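Local structure of putative arsenate reductase (Streptococcus mutans UA159, 3FZ4) at residues I35-I45 against G92-L100; W48-F59 against L99-I109. The protein probably reduces arsenate to arsenite by thiol redox chemistry, as an ArsC-family protein with a thioredoxin-like fold. The protein carries 1 engineered substitution. All blocks are in the same frame, centred on the assembly; numbering follows the deposited sequence.

Interaction 1: residues I35-I45 against G92-L100; sequences IKKNPPAASLI and GMLIKRPLL
Ile35 follows the edge strand 30-34 of a thioredoxin-like sheet and begins a contact that joins the connection between that strand and helix 42-51 to the segment leading from helix 81-90 into strand 99-102. With CG1 anti to the backbone N (chi1 -157°) and the chain extended beyond it, Ile35 CD1 is carried onto Ile95, 3.7 Å from Ile95 CG2, while Leu99 CD1 adds a looser contact. Its carbonyl meets bare backbone, for Ile35 O takes a CA-H...O contact from Gly92 CA at 3.3 Å, with an angle of 154° at the hydrogen. Lys36 comes next, the aliphatic part of its chain crossing the bent selenomethionine Met93; both side chains have more than one conformation, and the detail of their meeting is doubtful. The ammonium end of Lys36 goes on to a hydrogen bond with Tyr10. No direct hydrogen bond joins the two segments, but one water bridges their backbones, donating to Lys36 O and accepting from Gly92 N. Beyond the turn, Pro39 CB lies 4.2 Å from Ile95 CD1. Pro40 meets Ile95 tip to tip, the ring carbon Pro40 CD standing 3.8 Å from Ile95 CD1. In helix 42-51, Ile45 approaches the same methyl, its CD1 4.3 Å from Ile95 CD1.

Interaction 2: residues W48-F59 against L99-I109; sequences WLENSGLELKKF and LLVKEGKIVQI. Engineered in segment 99-109: Gly104 (natural residue Asp). With NA (sodium ion), chain B; EDO (1,2-ethanediol), chain C; FMT (formic acid), chain F.
Trp48, in helix 42-51, lies against Ile106 of the hairpin 99-102/105-109 with their CA atoms 6.2 Å apart, and the hairpin is closed by a type I' turn from Lys102 to Lys105 and broken by a classic beta bulge where Val107 N and Gln108 N both donate to Leu100 O. The indole carries much of the contact. Its NE1 donates to Gly104 O at 2.9 Å, a nearly straight bond (166°); the oxygen lies close to the ring plane, yet the N-H comes to the carbonyl from above the carbonyl plane. Gly104 is an engineered residue, Asp in the natural sequence, and takes part here through its backbone. Over one face of the indole sits Ile106 CB, 3.8 Å from the centroid of the five-membered ring, in a CH-pi contact. At the six-membered ring, Trp48 CZ2 reaches Val101 CG2, and Leu99 CD1 adds an oblique contact at CZ3. This is how the helix 42-51 is laid against the hairpin at one edge of the thioredoxin-like sheet. One turn on, Ser52 OG donates to Trp48 O and accepts from Leu54 N, an ST turn, with OG turned between the backbone N and the carbonyl carbon (chi1 69°); Ser52 CB meanwhile touches Ile106 CG2. Farther on, Ile109 CD1 meets two partners: Leu54 CD1 comes to it tip to tip at 3.5 Å, and the Phe59 ring receives it over its centre, 3.7 Å from the centroid, with Leu49 CD2 on the opposite face. On the hairpin, Gln108 O binds a sodium ion at 3.0 Å, a site completed by Gly110 O and Tyr115 OH.

From the N terminus the chain lays down strands 5-9 and 30-34 around helix 14-26, then enters 35-45 and, three residues later, 48-59, so that helix 42-51 serves both contacts. A largely helical excursion follows through helices 65-69, 72-75 and 81-90. Interaction 1 closes the first loop when 92-100 returns to 35-45, and interaction 2 closes the second when the hairpin in 99-109 meets 48-59. The two loops cross rather than nest, and the segments 92-100 and 99-109 overlap at Leu99 and Leu100. They also touch directly: Lys96 N probably hydrogen-bonds to Phe59 O. Together they tie the helical part to the strand 99-102 and its neighbour 105-109.

Interaction 1: residues I35-I45 against G92-L100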
loop_
_atom_site.group_PDB
_atom_site.type_symbol
_atom_site.label_atom_id
_atom_site.label_comp_id
_atom_site.label_asym_id
_atom_site.label_seq_id
_atom_site.Cartn_x
_atom_site.Cartn_y
_atom_site.Cartn_z
ATOM N N ILE A 35 4.395 -3.361 6.888
ATOM C CA ILE A 35 3.161 -2.622 6.847
ATOM C C ILE A 35 2.258 -2.880 8.061
ATOM O O ILE A 35 1.433 -2.039 8.405
ATOM C CB ILE A 35 2.449 -2.901 5.492
ATOM C CG1 ILE A 35 1.482 -1.791 5.124
ATOM C CG2 ILE A 35 1.769 -4.273 5.472
ATOM C CD1 ILE A 35 0.845 -1.948 3.736
ATOM N N LYS A 36 2.418 -4.038 8.706
ATOM C CA LYS A 36 1.659 -4.309 9.919
ATOM C C LYS A 36 2.308 -3.613 11.121
ATOM O O LYS A 36 1.611 -2.970 11.912
ATOM C CB LYS A 36 1.495 -5.813 10.153
ATOM C CG LYS A 36 0.605 -6.163 11.357
ATOM C CD LYS A 36 0.324 -7.666 11.452
ATOM C CE LYS A 36 1.249 -8.384 12.447
ATOM N NZ LYS A 36 1.247 -9.896 12.317
ATOM N N LYS A 37 3.622 -3.725 11.256
ATOM C CA LYS A 37 4.280 -3.137 12.425
ATOM C C LYS A 37 4.317 -1.619 12.374
ATOM O O LYS A 37 4.260 -0.957 13.418
ATOM C CB LYS A 37 5.707 -3.626 12.505
ATOM C CG LYS A 37 5.850 -5.070 12.728
ATOM C CD LYS A 37 7.339 -5.319 12.880
ATOM C CE LYS A 37 7.632 -6.731 12.928
ATOM N NZ LYS A 37 9.116 -6.915 12.938
ATOM N N ASN A 38 4.456 -1.062 11.163
ATOM C CA ASN A 38 4.695 0.354 10.962
ATOM C C ASN A 38 3.949 0.894 9.749
ATOM O O ASN A 38 4.568 1.317 8.774
ATOM C CB ASN A 38 6.208 0.593 10.841
ATOM C CG ASN A 38 6.966 0.149 12.084
ATOM O OD1 ASN A 38 6.760 0.689 13.166
ATOM N ND2 ASN A 38 7.832 -0.850 11.929
ATOM N N PRO A 39 2.610 0.836 9.792
ATOM C CA PRO A 39 1.862 1.279 8.619
ATOM C C PRO A 39 2.071 2.765 8.347
ATOM O O PRO A 39 2.420 3.527 9.261
ATOM C CB PRO A 39 0.403 1.016 9.013
ATOM C CG PRO A 39 0.394 0.977 10.475
ATOM C CD PRO A 39 1.715 0.401 10.887
ATOM N N PRO A 40 1.833 3.206 7.110
ATOM C CA PRO A 40 1.913 4.651 6.821
ATOM C C PRO A 40 0.937 5.475 7.673
ATOM O O PRO A 40 -0.124 5.002 8.077
ATOM C CB PRO A 40 1.569 4.749 5.339
ATOM C CG PRO A 40 0.845 3.471 5.029
ATOM C CD PRO A 40 1.332 2.423 5.974
ATOM N N ALA A 41 1.316 6.725 7.927
ATOM C CA ALA A 41 0.507 7.629 8.721
ATOM C C ALA A 41 -0.792 7.980 8.007
ATOM O O ALA A 41 -0.861 8.009 6.778
ATOM C CB ALA A 41 1.293 8.891 8.992
ATOM N N ALA A 42 -1.812 8.286 8.789
ATOM C CA ALA A 42 -3.105 8.611 8.241
ATOM C C ALA A 42 -3.031 9.813 7.338
ATOM O O ALA A 42 -3.676 9.820 6.306
ATOM C CB ALA A 42 -4.129 8.833 9.376
ATOM N N SER A 43 -2.280 10.849 7.708
ATOM C CA SER A 43 -2.211 12.028 6.839
ATOM C C SER A 43 -1.616 11.681 5.470
ATOM O O SER A 43 -2.018 12.235 4.438
ATOM C CB SER A 43 -1.337 13.101 7.491
ATOM O OG SER A 43 0.008 12.634 7.648
ATOM N N LEU A 44 -0.630 10.788 5.481
ATOM C CA LEU A 44 0.036 10.350 4.246
ATOM C C LEU A 44 -0.931 9.534 3.389
ATOM O O LEU A 44 -1.074 9.790 2.197
ATOM C CB LEU A 44 1.265 9.540 4.628
ATOM C CG LEU A 44 2.107 8.972 3.486
ATOM C CD1 LEU A 44 2.439 10.049 2.525
ATOM C CD2 LEU A 44 3.337 8.231 3.996
ATOM N N ILE A 45 -1.626 8.589 4.012
ATOM C CA ILE A 45 -2.615 7.796 3.282
ATOM C C ILE A 45 -3.672 8.736 2.711
ATOM O O ILE A 45 -4.086 8.585 1.567
ATOM C CB ILE A 45 -3.277 6.755 4.198
ATOM C CG1 ILE A 45 -2.229 5.744 4.693
ATOM C CG2 ILE A 45 -4.417 6.064 3.455
ATOM C CD1 ILE A 45 -2.743 4.837 5.779
ATOM N N GLY A 92 -2.543 -2.075 9.568
ATOM C CA GLY A 92 -1.815 -2.333 8.345
ATOM C C GLY A 92 -2.317 -3.529 7.552
ATOM O O GLY A 92 -2.049 -3.601 6.354
HETATM N N MSE A 93 -2.984 -4.487 8.206
HETATM C CA MSE A 93 -3.506 -5.667 7.523
HETATM C C MSE A 93 -4.671 -5.313 6.609
HETATM O O MSE A 93 -5.054 -6.127 5.774
HETATM C CB MSE A 93 -3.984 -6.728 8.518
HETATM C CG MSE A 93 -2.870 -7.415 9.314
HETATM SE SE MSE A 93 -1.445 -8.273 8.254
HETATM C CE MSE A 93 -0.378 -6.697 7.840
ATOM N N LEU A 94 -5.235 -4.113 6.776
ATOM C CA LEU A 94 -6.316 -3.609 5.911
ATOM C C LEU A 94 -5.812 -3.013 4.616
ATOM O O LEU A 94 -6.588 -2.843 3.689
ATOM C CB LEU A 94 -7.127 -2.529 6.641
ATOM C CG LEU A 94 -8.092 -3.062 7.691
ATOM C CD1 LEU A 94 -8.749 -1.928 8.499
ATOM C CD2 LEU A 94 -9.130 -3.960 6.999
ATOM N N ILE A 95 -4.517 -2.707 4.558
ATOM C CA ILE A 95 -3.959 -1.960 3.443
ATOM C C ILE A 95 -3.460 -2.944 2.351
ATOM O O ILE A 95 -2.868 -3.976 2.654
ATOM C CB ILE A 95 -2.768 -1.046 3.893
ATOM C CG1 ILE A 95 -3.161 -0.204 5.097
ATOM C CG2 ILE A 95 -2.247 -0.225 2.722
ATOM C CD1 ILE A 95 -2.044 0.618 5.651
ATOM N N LYS A 96 -3.746 -2.647 1.092
ATOM C CA LYS A 96 -3.232 -3.433 -0.020
ATOM C C LYS A 96 -1.701 -3.452 0.061
ATOM O O LYS A 96 -1.096 -2.413 0.376
ATOM C CB LYS A 96 -3.683 -2.748 -1.299
ATOM C CG LYS A 96 -3.233 -3.416 -2.562
ATOM C CD LYS A 96 -3.768 -4.820 -2.685
ATOM C CE LYS A 96 -3.559 -5.319 -4.099
ATOM N NZ LYS A 96 -3.833 -6.768 -4.276
ATOM N N ARG A 97 -1.087 -4.586 -0.268
ATOM C CA ARG A 97 0.386 -4.669 -0.234
ATOM C C ARG A 97 0.833 -5.508 -1.430
ATOM O O ARG A 97 0.035 -6.303 -1.949
ATOM C CB ARG A 97 0.898 -5.285 1.078
ATOM C CG ARG A 97 0.252 -6.622 1.367
ATOM C CD ARG A 97 0.828 -7.257 2.584
ATOM N NE ARG A 97 0.386 -8.636 2.727
ATOM C CZ ARG A 97 -0.554 -9.041 3.571
ATOM N NH1 ARG A 97 -0.846 -10.334 3.626
ATOM N NH2 ARG A 97 -1.163 -8.176 4.370
ATOM N N PRO A 98 2.058 -5.319 -1.905
ATOM C CA PRO A 98 2.983 -4.262 -1.487
ATOM C C PRO A 98 2.562 -2.869 -1.925
ATOM O O PRO A 98 1.674 -2.704 -2.781
ATOM C CB PRO A 98 4.287 -4.644 -2.176
ATOM C CG PRO A 98 3.837 -5.402 -3.413
ATOM C CD PRO A 98 2.593 -6.149 -2.996
ATOM N N LEU A 99 3.212 -1.860 -1.348
ATOM C CA LEU A 99 3.107 -0.490 -1.843
ATOM C C LEU A 99 4.503 -0.001 -2.137
ATOM O O LEU A 99 5.447 -0.306 -1.401
ATOM C CB LEU A 99 2.551 0.456 -0.795
ATOM C CG LEU A 99 1.221 0.111 -0.163
ATOM C CD1 LEU A 99 0.942 1.088 0.993
ATOM C CD2 LEU A 99 0.099 0.157 -1.200
ATOM N N LEU A 100 4.636 0.711 -3.251
ATOM C CA LEU A 100 5.870 1.406 -3.587
ATOM C C LEU A 100 5.598 2.896 -3.614
ATOM O O LEU A 100 4.650 3.345 -4.250
ATOM C CB LEU A 100 6.432 0.890 -4.913
ATOM C CG LEU A 100 7.862 1.326 -5.229
ATOM C CD1 LEU A 100 8.838 0.663 -4.288
ATOM C CD2 LEU A 100 8.212 1.023 -6.676
HETATM O O HOH W 1 -1.042 -2.211 11.963
#

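Interaction 2: residues W48-F59 against L99-I109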
loop_
_atom_site.group_PDB
_atom_site.type_symbol
_atom_site.label_atom_id
_atom_site.label_comp_id
_atom_site.label_asym_id
_atom_site.label_seq_id
_atom_site.Cartn_x
_atom_site.Cartn_y
_atom_site.Cartn_z
ATOM N N TRP A 48 -2.606 10.222 -0.508
ATOM C CA TRP A 48 -2.713 9.290 -1.604
ATOM C C TRP A 48 -4.162 9.166 -2.043
ATOM O O TRP A 48 -4.443 9.126 -3.252
ATOM C CB TRP A 48 -2.216 7.916 -1.173
ATOM C CG TRP A 48 -0.794 7.850 -0.702
ATOM C CD1 TRP A 48 0.205 8.758 -0.927
ATOM C CD2 TRP A 48 -0.229 6.815 0.091
ATOM N NE1 TRP A 48 1.369 8.333 -0.331
ATOM C CE2 TRP A 48 1.137 7.124 0.281
ATOM C CE3 TRP A 48 -0.731 5.609 0.619
ATOM C CZ2 TRP A 48 1.991 6.293 1.027
ATOM C CZ3 TRP A 48 0.124 4.794 1.359
ATOM C CH2 TRP A 48 1.465 5.141 1.549
ATOM N N LEU A 49 -5.083 9.040 -1.098
ATOM C CA LEU A 49 -6.479 8.837 -1.473
ATOM C C LEU A 49 -7.020 10.011 -2.249
ATOM O O LEU A 49 -7.844 9.820 -3.160
ATOM C CB LEU A 49 -7.357 8.617 -0.247
ATOM C CG LEU A 49 -7.015 7.443 0.678
ATOM C CD1 LEU A 49 -8.062 7.340 1.766
ATOM C CD2 LEU A 49 -6.931 6.129 -0.085
ATOM N N GLU A 50 -6.592 11.209 -1.848
ATOM C CA GLU A 50 -7.079 12.430 -2.475
ATOM C C GLU A 50 -6.472 12.705 -3.843
ATOM O O GLU A 50 -7.181 13.176 -4.748
ATOM C CB GLU A 50 -6.843 13.626 -1.552
ATOM C CG GLU A 50 -7.649 13.605 -0.243
ATOM C CD GLU A 50 -9.130 14.004 -0.386
ATOM O OE1 GLU A 50 -9.577 14.414 -1.483
ATOM O OE2 GLU A 50 -9.868 13.920 0.622
ATOM N N ASN A 51 -5.196 12.383 -4.010
ATOM C CA ASN A 51 -4.424 12.898 -5.151
ATOM C C ASN A 51 -3.932 11.895 -6.147
ATOM O O ASN A 51 -3.496 12.268 -7.227
ATOM C CB ASN A 51 -3.261 13.739 -4.646
ATOM C CG ASN A 51 -3.736 14.957 -3.879
ATOM O OD1 ASN A 51 -4.471 15.787 -4.412
ATOM N ND2 ASN A 51 -3.388 15.028 -2.603
ATOM N N SER A 52 -3.995 10.618 -5.810
ATOM C CA SER A 52 -3.504 9.592 -6.732
ATOM C C SER A 52 -4.371 9.359 -7.966
ATOM O O SER A 52 -3.901 8.808 -8.965
ATOM C CB SER A 52 -3.333 8.268 -5.999
ATOM O OG SER A 52 -4.575 7.723 -5.633
ATOM N N GLY A 53 -5.636 9.719 -7.882
ATOM C CA GLY A 53 -6.585 9.386 -8.927
ATOM C C GLY A 53 -7.049 7.942 -8.887
ATOM O O GLY A 53 -7.832 7.521 -9.730
ATOM N N LEU A 54 -6.581 7.171 -7.906
ATOM C CA LEU A 54 -6.929 5.752 -7.805
ATOM C C LEU A 54 -8.170 5.611 -6.958
ATOM O O LEU A 54 -8.322 6.329 -5.956
ATOM C CB LEU A 54 -5.754 4.956 -7.223
ATOM C CG LEU A 54 -4.423 5.078 -7.986
ATOM C CD1 LEU A 54 -3.283 4.453 -7.196
ATOM C CD2 LEU A 54 -4.522 4.494 -9.401
ATOM N N GLU A 55 -9.063 4.697 -7.330
ATOM C CA GLU A 55 -10.301 4.486 -6.579
ATOM C C GLU A 55 -9.998 3.934 -5.175
ATOM O O GLU A 55 -9.011 3.206 -4.965
ATOM C CB GLU A 55 -11.272 3.573 -7.343
ATOM C CG GLU A 55 -11.022 2.070 -7.248
ATOM C CD GLU A 55 -12.011 1.236 -8.087
ATOM O OE1 GLU A 55 -12.874 0.532 -7.511
ATOM O OE2 GLU A 55 -11.934 1.291 -9.331
ATOM N N LEU A 56 -10.851 4.267 -4.220
ATOM C CA LEU A 56 -10.647 3.935 -2.822
ATOM C C LEU A 56 -10.385 2.460 -2.586
ATOM O O LEU A 56 -9.498 2.093 -1.817
ATOM C CB LEU A 56 -11.855 4.400 -1.984
ATOM C CG LEU A 56 -11.811 4.121 -0.483
ATOM C CD1 LEU A 56 -10.586 4.799 0.137
ATOM C CD2 LEU A 56 -13.098 4.633 0.196
ATOM N N LYS A 57 -11.138 1.594 -3.255
ATOM C CA LYS A 57 -11.028 0.179 -2.996
ATOM C C LYS A 57 -9.641 -0.379 -3.358
ATOM O O LYS A 57 -9.204 -1.384 -2.802
ATOM C CB LYS A 57 -12.127 -0.529 -3.772
ATOM C CG LYS A 57 -12.275 -1.948 -3.387
ATOM C CD LYS A 57 -13.203 -2.665 -4.348
ATOM C CE LYS A 57 -13.528 -4.035 -3.830
ATOM N NZ LYS A 57 -14.104 -4.898 -4.895
ATOM N N LYS A 58 -8.942 0.303 -4.274
ATOM C CA LYS A 58 -7.612 -0.130 -4.682
ATOM C C LYS A 58 -6.588 -0.088 -3.541
ATOM O O LYS A 58 -5.542 -0.731 -3.610
ATOM C CB LYS A 58 -7.097 0.668 -5.873
ATOM C CG LYS A 58 -7.791 0.271 -7.155
ATOM C CD LYS A 58 -7.366 1.114 -8.342
ATOM C CE LYS A 58 -7.670 0.394 -9.666
ATOM N NZ LYS A 58 -8.818 -0.581 -9.579
ATOM N N PHE A 59 -6.877 0.692 -2.500
ATOM C CA PHE A 59 -5.998 0.771 -1.358
ATOM C C PHE A 59 -6.237 -0.274 -0.290
ATOM O O PHE A 59 -5.460 -0.349 0.662
ATOM C CB PHE A 59 -6.113 2.162 -0.724
ATOM C CG PHE A 59 -5.510 3.254 -1.584
ATOM C CD1 PHE A 59 -4.180 3.644 -1.409
ATOM C CD2 PHE A 59 -6.290 3.881 -2.573
ATOM C CE1 PHE A 59 -3.628 4.625 -2.207
ATOM C CE2 PHE A 59 -5.739 4.871 -3.364
ATOM C CZ PHE A 59 -4.422 5.244 -3.182
ATOM N N LEU A 99 3.212 -1.860 -1.348
ATOM C CA LEU A 99 3.107 -0.490 -1.843
ATOM C C LEU A 99 4.503 -0.001 -2.137
ATOM O O LEU A 99 5.447 -0.306 -1.401
ATOM C CB LEU A 99 2.551 0.456 -0.795
ATOM C CG LEU A 99 1.221 0.111 -0.163
ATOM C CD1 LEU A 99 0.942 1.088 0.993
ATOM C CD2 LEU A 99 0.099 0.157 -1.200
ATOM N N LEU A 100 4.636 0.711 -3.251
ATOM C CA LEU A 100 5.870 1.406 -3.587
ATOM C C LEU A 100 5.598 2.896 -3.614
ATOM O O LEU A 100 4.650 3.345 -4.250
ATOM C CB LEU A 100 6.432 0.890 -4.913
ATOM C CG LEU A 100 7.862 1.326 -5.229
ATOM C CD1 LEU A 100 8.838 0.663 -4.288
ATOM C CD2 LEU A 100 8.212 1.023 -6.676
ATOM N N VAL A 101 6.404 3.633 -2.861
ATOM C CA VAL A 101 6.200 5.051 -2.585
ATOM C C VAL A 101 7.490 5.766 -2.934
ATOM O O VAL A 101 8.562 5.296 -2.590
ATOM C CB VAL A 101 5.813 5.240 -1.113
ATOM C CG1 VAL A 101 5.597 6.716 -0.769
ATOM C CG2 VAL A 101 4.567 4.428 -0.773
ATOM N N LYS A 102 7.382 6.905 -3.618
ATOM C CA LYS A 102 8.568 7.682 -4.000
ATOM C C LYS A 102 8.419 9.081 -3.448
ATOM O O LYS A 102 7.487 9.797 -3.800
ATOM C CB LYS A 102 8.775 7.736 -5.519
ATOM C CG LYS A 102 10.145 8.292 -5.929
ATOM C CD LYS A 102 10.368 8.168 -7.438
ATOM C CE LYS A 102 9.362 9.036 -8.225
ATOM N NZ LYS A 102 9.687 9.158 -9.684
ATOM N N GLU A 103 9.334 9.451 -2.556
ATOM C CA GLU A 103 9.287 10.775 -1.916
ATOM C C GLU A 103 7.881 11.081 -1.389
ATOM O O GLU A 103 7.332 12.160 -1.582
ATOM C CB GLU A 103 9.808 11.887 -2.842
ATOM C CG GLU A 103 11.235 11.595 -3.298
ATOM C CD GLU A 103 11.887 12.662 -4.170
ATOM O OE1 GLU A 103 11.240 13.209 -5.087
ATOM O OE2 GLU A 103 13.081 12.919 -3.943
ATOM N N GLY A 104 7.289 10.090 -0.728
ATOM C CA GLY A 104 5.980 10.288 -0.115
ATOM C C GLY A 104 4.777 10.087 -1.019
ATOM O O GLY A 104 3.659 10.106 -0.537
ATOM N N LYS A 105 5.006 9.902 -2.317
ATOM C CA LYS A 105 3.932 9.813 -3.307
ATOM C C LYS A 105 3.717 8.337 -3.670
ATOM O O LYS A 105 4.679 7.621 -3.927
ATOM C CB LYS A 105 4.354 10.567 -4.551
ATOM C CG LYS A 105 4.698 12.022 -4.315
ATOM C CD LYS A 105 3.489 12.814 -3.904
ATOM C CE LYS A 105 3.705 14.349 -4.060
ATOM N NZ LYS A 105 4.803 14.772 -3.165
ATOM N N ILE A 106 2.472 7.872 -3.652
ATOM C CA ILE A 106 2.216 6.490 -4.026
ATOM C C ILE A 106 2.520 6.357 -5.515
ATOM O O ILE A 106 2.012 7.156 -6.340
ATOM C CB ILE A 106 0.741 6.040 -3.667
ATOM C CG1 ILE A 106 0.551 4.550 -3.956
ATOM C CG2 ILE A 106 -0.323 6.896 -4.348
ATOM C CD1 ILE A 106 1.361 3.627 -3.037
ATOM N N VAL A 107 3.339 5.360 -5.877
ATOM C CA VAL A 107 3.622 5.131 -7.305
ATOM C C VAL A 107 3.185 3.787 -7.821
ATOM O O VAL A 107 3.010 3.644 -9.024
ATOM C CB VAL A 107 5.093 5.387 -7.742
ATOM C CG1 VAL A 107 5.464 6.835 -7.477
ATOM C CG2 VAL A 107 6.077 4.446 -7.068
ATOM N N GLN A 108 3.002 2.801 -6.942
ATOM C CA GLN A 108 2.416 1.542 -7.381
ATOM C C GLN A 108 1.782 0.821 -6.214
ATOM O O GLN A 108 2.437 0.648 -5.172
ATOM C CB GLN A 108 3.413 0.614 -8.082
ATOM C CG GLN A 108 2.708 -0.589 -8.738
ATOM C CD GLN A 108 3.596 -1.340 -9.686
ATOM O OE1 GLN A 108 4.402 -0.737 -10.396
ATOM N NE2 GLN A 108 3.445 -2.648 -9.734
ATOM N N ILE A 109 0.526 0.396 -6.383
ATOM C CA ILE A 109 -0.149 -0.453 -5.393
ATOM C C ILE A 109 -0.185 -1.880 -5.932
ATOM O O ILE A 109 -0.559 -2.094 -7.086
ATOM C CB ILE A 109 -1.630 0.010 -5.145
ATOM C CG1 ILE A 109 -1.734 1.477 -4.718
ATOM C CG2 ILE A 109 -2.298 -0.888 -4.124
ATOM C CD1 ILE A 109 -3.199 1.986 -4.700
HETATM NA NA NA B . 3.768 -1.997 -5.212
HETATM C C1 EDO C . -2.896 15.063 -7.855
HETATM O O1 EDO C . -3.904 14.496 -8.636
HETATM C C2 EDO C . -3.331 16.326 -7.132
HETATM O O2 EDO C . -2.113 16.989 -6.830
HETATM C C FMT F . 0.110 11.401 -3.951
HETATM O O1 FMT F . 0.561 10.248 -3.837
HETATM O O2 FMT F . 0.013 12.236 -3.026
#